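Local structure of catalase (Pseudomonas syringae, 1M7S) at residues 155-160 / 437-442; 170-174 / 418-422. The protein breaks hydrogen peroxide down into water and oxygen with the help of a heme cofactor, protecting the cell from peroxide damage. All coordinates share one frame; numbering follows the deposited sequence.

Contact 1 (155-160 / 437-442); sequences DSRRFD and SLADTL. Unlike the reference sequence in segment 437-442: Leu442 (reference His).
Ser437 gives its hydroxyl hydrogen to Asp155, with OG 2.7 Å from OD2. This is the one hydrogen bond between residues 155-160 and 437-442. The hydroxyl comes from above the carboxylate, 40° out of its plane. Ser437 OG lies anti to its own backbone N (chi1 -180°), which carries it out to the carboxylate. The same oxygen sits at the edge of the Phe159 ring, in its plane, 3.4 Å from CE1. It is also hydrogen-bonded to Tyr176 OH on helix 169-176, so two polar partners hold it.

Leu438 meets Phe159 with one methyl. Its CD2 lies over a ring face in a CH-pi contact, 3.8 Å from the ring centroid and 22° off the normal. The other face is covered by Arg158 CG, so the ring is packed between two aliphatic groups. Met449 of helix 443-456 touches both Phe159 and Leu438.

Asp440 takes part mainly through its backbone, with O 3.8 Å from Ser156 CB. Thr441 closes a type I beta turn that begins at Leu438, and its OG1 makes a weak hydrogen bond back to Leu438 O. That hydroxyl oxygen also approaches Phe159 obliquely, 3.5 Å from CD1, while CG2 packs on Phe159 CB. The backbones come close here: the CA atoms of Ser156 and Thr441 are 4.3 Å apart.

Leu442 is the N-cap of helix 443-456. Its CD2 lies 4.0 Å from Asp160 CB. The Asp160 carboxylate is held by Tyr376, Ser379 and Arg380 N of the second subunit. The contact thus centres on the type I turn between helices 424-438 and 443-456, part of the C-terminal helical region of catalase, seated on helix 155-163 beside a subunit interface.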
loop_
_atom_site.group_PDB
_atom_site.type_symbol
_atom_site.label_atom_id
_atom_site.label_comp_id
_atom_site.label_asym_id
_atom_site.label_seq_id
_atom_site.Cartn_x
_atom_site.Cartn_y
_atom_site.Cartn_z
ATOM N N ASP A 155 0.532 -8.692 -32.486
ATOM C CA ASP A 155 -0.538 -9.681 -32.567
ATOM C C ASP A 155 -0.097 -11.098 -32.854
ATOM O O ASP A 155 -0.891 -11.996 -32.497
ATOM C CB ASP A 155 -1.618 -9.233 -33.537
ATOM C CG ASP A 155 -2.199 -7.861 -33.282
ATOM O OD1 ASP A 155 -2.108 -7.232 -32.193
ATOM O OD2 ASP A 155 -2.801 -7.334 -34.269
ATOM N N SER A 156 1.171 -11.391 -33.153
ATOM C CA SER A 156 1.600 -12.779 -33.210
ATOM C C SER A 156 1.379 -13.460 -31.872
ATOM O O SER A 156 1.278 -14.707 -31.870
ATOM C CB SER A 156 3.066 -12.803 -33.720
ATOM O OG SER A 156 3.900 -12.250 -32.697
ATOM N N ARG A 157 1.466 -12.737 -30.751
ATOM C CA ARG A 157 1.340 -13.297 -29.429
ATOM C C ARG A 157 -0.070 -13.823 -29.151
ATOM O O ARG A 157 -0.193 -14.960 -28.696
ATOM C CB ARG A 157 1.768 -12.250 -28.371
ATOM C CG ARG A 157 3.220 -11.756 -28.534
ATOM C CD ARG A 157 3.695 -10.719 -27.519
ATOM N NE ARG A 157 3.565 -11.253 -26.185
ATOM C CZ ARG A 157 2.575 -11.089 -25.298
ATOM N NH1 ARG A 157 1.583 -10.274 -25.612
ATOM N NH2 ARG A 157 2.603 -11.724 -24.145
ATOM N N ARG A 158 -1.098 -13.042 -29.469
ATOM C CA ARG A 158 -2.471 -13.526 -29.229
ATOM C C ARG A 158 -2.782 -14.719 -30.150
ATOM O O ARG A 158 -3.533 -15.592 -29.716
ATOM C CB ARG A 158 -3.502 -12.421 -29.452
ATOM C CG ARG A 158 -3.772 -11.954 -30.883
ATOM C CD ARG A 158 -4.753 -10.790 -30.952
ATOM N NE ARG A 158 -4.332 -9.615 -30.191
ATOM C CZ ARG A 158 -4.972 -8.447 -30.161
ATOM N NH1 ARG A 158 -4.534 -7.443 -29.390
ATOM N NH2 ARG A 158 -6.022 -8.267 -30.943
ATOM N N PHE A 159 -2.126 -14.777 -31.316
ATOM C CA PHE A 159 -2.480 -15.898 -32.211
ATOM C C PHE A 159 -1.717 -17.167 -31.916
ATOM O O PHE A 159 -2.250 -18.257 -32.150
ATOM C CB PHE A 159 -2.479 -15.535 -33.690
ATOM C CG PHE A 159 -3.538 -14.499 -34.018
ATOM C CD1 PHE A 159 -3.176 -13.274 -34.501
ATOM C CD2 PHE A 159 -4.886 -14.837 -33.842
ATOM C CE1 PHE A 159 -4.148 -12.320 -34.811
ATOM C CE2 PHE A 159 -5.859 -13.887 -34.150
ATOM C CZ PHE A 159 -5.501 -12.633 -34.642
ATOM N N ASP A 160 -0.587 -17.077 -31.247
ATOM C CA ASP A 160 0.081 -18.258 -30.701
ATOM C C ASP A 160 -0.854 -18.825 -29.627
ATOM O O ASP A 160 -1.256 -20.011 -29.634
ATOM C CB ASP A 160 1.422 -17.800 -30.091
ATOM C CG ASP A 160 2.157 -18.843 -29.282
ATOM O OD1 ASP A 160 1.924 -20.035 -29.546
ATOM O OD2 ASP A 160 2.973 -18.474 -28.403
ATOM N N SER A 437 -4.098 -8.461 -39.200
ATOM C CA SER A 437 -3.637 -8.775 -37.832
ATOM C C SER A 437 -2.887 -10.079 -37.687
ATOM O O SER A 437 -1.953 -10.253 -36.901
ATOM C CB SER A 437 -4.841 -8.722 -36.881
ATOM O OG SER A 437 -4.439 -9.017 -35.540
ATOM N N LEU A 438 -3.261 -11.119 -38.450
ATOM C CA LEU A 438 -2.712 -12.434 -38.414
ATOM C C LEU A 438 -1.487 -12.612 -39.309
ATOM O O LEU A 438 -0.785 -13.621 -39.161
ATOM C CB LEU A 438 -3.779 -13.368 -39.022
ATOM C CG LEU A 438 -4.334 -14.601 -38.345
ATOM C CD1 LEU A 438 -5.005 -15.539 -39.380
ATOM C CD2 LEU A 438 -3.361 -15.347 -37.458
ATOM N N ALA A 439 -1.225 -11.673 -40.201
ATOM C CA ALA A 439 -0.204 -11.861 -41.247
ATOM C C ALA A 439 1.176 -12.186 -40.724
ATOM O O ALA A 439 1.874 -13.005 -41.371
ATOM C CB ALA A 439 -0.106 -10.640 -42.159
ATOM N N ASP A 440 1.594 -11.603 -39.584
ATOM C CA ASP A 440 2.957 -12.009 -39.199
ATOM C C ASP A 440 3.011 -13.023 -38.076
ATOM O O ASP A 440 4.011 -13.065 -37.369
ATOM C CB ASP A 440 3.796 -10.772 -38.899
ATOM C CG ASP A 440 3.376 -10.014 -37.684
ATOM O OD1 ASP A 440 2.322 -10.356 -37.093
ATOM O OD2 ASP A 440 4.092 -9.076 -37.255
ATOM N N THR A 441 1.992 -13.842 -37.874
ATOM C CA THR A 441 1.993 -14.902 -36.878
ATOM C C THR A 441 2.842 -16.069 -37.412
ATOM O O THR A 441 2.909 -16.237 -38.640
ATOM C CB THR A 441 0.530 -15.336 -36.649
ATOM O OG1 THR A 441 -0.124 -14.175 -36.038
ATOM C CG2 THR A 441 0.319 -16.588 -35.857
ATOM N N LEU A 442 3.484 -16.786 -36.526
ATOM C CA LEU A 442 4.273 -17.977 -36.863
ATOM C C LEU A 442 3.391 -18.894 -37.724
ATOM O O LEU A 442 2.191 -19.069 -37.480
ATOM C CB LEU A 442 4.709 -18.679 -35.582
ATOM C CG LEU A 442 3.497 -19.373 -34.903
ATOM C CD1 LEU A 442 3.567 -20.855 -35.166
ATOM C CD2 LEU A 442 3.222 -19.113 -33.455
#

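Contact 2 (170-174 / 418-422); sequences RTLTL and LYRSY. Unlike the reference sequence in segment 418-422: Tyr419 (reference Phe).
Leu418 CG stands anti to its backbone N (chi1 -172°), and chi2 of 60° leaves CD2 as the methyl that meets Arg170, Thr173 and Leu174. On the facing helix, Leu174 CG is anti to its carbonyl carbon (chi1 -72°), which turns the isobutyl group toward this methyl, where CD2 meets it. Here the C-terminal helical region of catalase, through the end of helix 413-421, packs on helix 169-176.

Leu418 and Leu174 cross at about a right angle. Their CD2 methyls are 3.4 Å apart, tighter than usual for two carbons. The CB of Thr173 is directed at residues 418-422, and its CG2 runs past Leu418 in the opposite sense, 3.9 Å from CD2. The Thr173 hydroxyl is bonded to Thr169 O and to Tyr460 OH, so the methyl branch does the packing. Arg170 holds an extended chain from CG to NE. Leu418 CD2 lies over one face of its guanidinium, off the centre, 4.1 Å from NH1. The same NH1 is hydrogen-bonded to Thr128 OG1.

The Leu174 side chain also touches Phe126, and is about 9 Å from that of Asn124, a predicted active-site residue. The bound heme is about 11 Å from it. These distances are consistent with a place behind the heme pocket rather than in it.

Tyr422 follows the helix end and reaches back toward helix 169-176. Its OH lies 3.9 Å from Leu174 CD2, and Thr173 CG2 meets the ring obliquely at CE1. Leu418 O sits above the centre of one ring face. That carbonyl oxygen also accepts a 2.6 Å hydrogen bond from Ser421 OG, received in the carbonyl plane on a lone pair.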
loop_
_atom_site.group_PDB
_atom_site.type_symbol
_atom_site.label_atom_id
_atom_site.label_comp_id
_atom_site.label_asym_id
_atom_site.label_seq_id
_atom_site.Cartn_x
_atom_site.Cartn_y
_atom_site.Cartn_z
ATOM N N ARG A 170 -15.742 -17.583 -32.377
ATOM C CA ARG A 170 -16.906 -16.666 -32.564
ATOM C C ARG A 170 -16.565 -15.266 -32.081
ATOM O O ARG A 170 -16.849 -14.275 -32.774
ATOM C CB ARG A 170 -18.071 -17.278 -31.741
ATOM C CG ARG A 170 -19.384 -16.486 -31.946
ATOM C CD ARG A 170 -20.395 -16.831 -30.826
ATOM N NE ARG A 170 -21.663 -16.254 -31.290
ATOM C CZ ARG A 170 -22.110 -14.997 -31.354
ATOM N NH1 ARG A 170 -21.492 -13.959 -30.826
ATOM N NH2 ARG A 170 -23.296 -14.845 -31.954
ATOM N N THR A 171 -15.987 -15.105 -30.901
ATOM C CA THR A 171 -15.705 -13.749 -30.415
ATOM C C THR A 171 -14.577 -13.054 -31.149
ATOM O O THR A 171 -14.598 -11.820 -31.301
ATOM C CB THR A 171 -15.572 -13.698 -28.884
ATOM O OG1 THR A 171 -16.767 -14.397 -28.402
ATOM C CG2 THR A 171 -15.559 -12.289 -28.339
ATOM N N LEU A 172 -13.556 -13.744 -31.675
ATOM C CA LEU A 172 -12.577 -13.099 -32.532
ATOM C C LEU A 172 -13.230 -12.605 -33.816
ATOM O O LEU A 172 -12.835 -11.584 -34.377
ATOM C CB LEU A 172 -11.459 -14.107 -32.930
ATOM C CG LEU A 172 -10.564 -14.415 -31.722
ATOM C CD1 LEU A 172 -9.718 -15.630 -32.092
ATOM C CD2 LEU A 172 -9.742 -13.159 -31.420
ATOM N N THR A 173 -14.279 -13.251 -34.279
ATOM C CA THR A 173 -15.032 -12.792 -35.476
ATOM C C THR A 173 -15.707 -11.482 -35.130
ATOM O O THR A 173 -15.581 -10.505 -35.901
ATOM C CB THR A 173 -16.084 -13.865 -35.849
ATOM O OG1 THR A 173 -15.335 -15.012 -36.247
ATOM C CG2 THR A 173 -17.028 -13.491 -36.984
ATOM N N LEU A 174 -16.286 -11.341 -33.931
ATOM C CA LEU A 174 -16.837 -10.032 -33.575
ATOM C C LEU A 174 -15.753 -8.951 -33.458
ATOM O O LEU A 174 -15.842 -7.818 -33.919
ATOM C CB LEU A 174 -17.484 -10.101 -32.152
ATOM C CG LEU A 174 -18.789 -10.887 -32.063
ATOM C CD1 LEU A 174 -19.227 -10.950 -30.586
ATOM C CD2 LEU A 174 -19.940 -10.259 -32.861
ATOM N N LEU A 418 -22.639 -16.146 -37.608
ATOM C CA LEU A 418 -22.299 -14.731 -37.545
ATOM C C LEU A 418 -21.690 -14.184 -38.816
ATOM O O LEU A 418 -22.212 -13.167 -39.368
ATOM C CB LEU A 418 -21.381 -14.545 -36.321
ATOM C CG LEU A 418 -21.023 -13.140 -35.906
ATOM C CD1 LEU A 418 -22.305 -12.375 -35.564
ATOM C CD2 LEU A 418 -20.135 -13.205 -34.643
ATOM N N TYR A 419 -20.701 -14.868 -39.382
ATOM C CA TYR A 419 -20.059 -14.505 -40.630
ATOM C C TYR A 419 -21.078 -14.395 -41.759
ATOM O O TYR A 419 -21.156 -13.364 -42.447
ATOM C CB TYR A 419 -19.018 -15.577 -41.091
ATOM C CG TYR A 419 -18.303 -15.186 -42.364
ATOM C CD1 TYR A 419 -17.311 -14.249 -42.430
ATOM C CD2 TYR A 419 -18.713 -15.765 -43.586
ATOM C CE1 TYR A 419 -16.695 -13.857 -43.603
ATOM C CE2 TYR A 419 -18.117 -15.402 -44.763
ATOM C CZ TYR A 419 -17.119 -14.463 -44.779
ATOM O OH TYR A 419 -16.532 -14.105 -45.990
ATOM N N ARG A 420 -21.938 -15.396 -41.889
ATOM C CA ARG A 420 -22.951 -15.419 -42.929
ATOM C C ARG A 420 -24.037 -14.368 -42.773
ATOM O O ARG A 420 -24.702 -14.032 -43.786
ATOM C CB ARG A 420 -23.631 -16.794 -43.029
ATOM C CG ARG A 420 -22.698 -17.822 -43.671
ATOM C CD ARG A 420 -23.423 -19.145 -43.847
ATOM N NE ARG A 420 -23.419 -19.909 -42.642
ATOM C CZ ARG A 420 -22.474 -20.581 -42.029
ATOM N NH1 ARG A 420 -21.220 -20.696 -42.480
ATOM N NH2 ARG A 420 -22.816 -21.192 -40.906
ATOM N N SER A 421 -24.253 -13.862 -41.577
ATOM C CA SER A 421 -25.203 -12.803 -41.316
ATOM C C SER A 421 -24.687 -11.414 -41.725
ATOM O O SER A 421 -25.432 -10.439 -41.812
ATOM C CB SER A 421 -25.542 -12.810 -39.809
ATOM O OG SER A 421 -24.553 -12.148 -39.032
ATOM N N TYR A 422 -23.372 -11.271 -41.950
ATOM C CA TYR A 422 -22.792 -9.985 -42.280
ATOM C C TYR A 422 -23.022 -9.566 -43.733
ATOM O O TYR A 422 -23.145 -10.419 -44.621
ATOM C CB TYR A 422 -21.280 -10.041 -42.055
ATOM C CG TYR A 422 -20.840 -9.991 -40.611
ATOM C CD1 TYR A 422 -19.647 -10.615 -40.271
ATOM C CD2 TYR A 422 -21.589 -9.389 -39.624
ATOM C CE1 TYR A 422 -19.218 -10.593 -38.943
ATOM C CE2 TYR A 422 -21.157 -9.350 -38.306
ATOM C CZ TYR A 422 -19.947 -9.967 -37.992
ATOM O OH TYR A 422 -19.525 -9.932 -36.681
#

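Both contacts join the same two parts of the chain. Helix 155-163 meets the end of helix 424-438 and the turn after it, and helix 169-176 meets the end of helix 413-421, so contact 2 is nested within the chain loop that contact 1 closes. Their centres are 19 Å apart. Contact 1 is partly buried and has an exposed residue; the second subunit reaches its side. It mixes a serine-aspartate hydrogen bond with aromatic packing, away from the heme site. Contact 2 is buried, nearer the chain centre, and touched by no other protein chain; its Leu174 is about 11 Å from a heme. Methyl packing joins its segments, while polar ends of Arg170 and Thr173 find partners outside them.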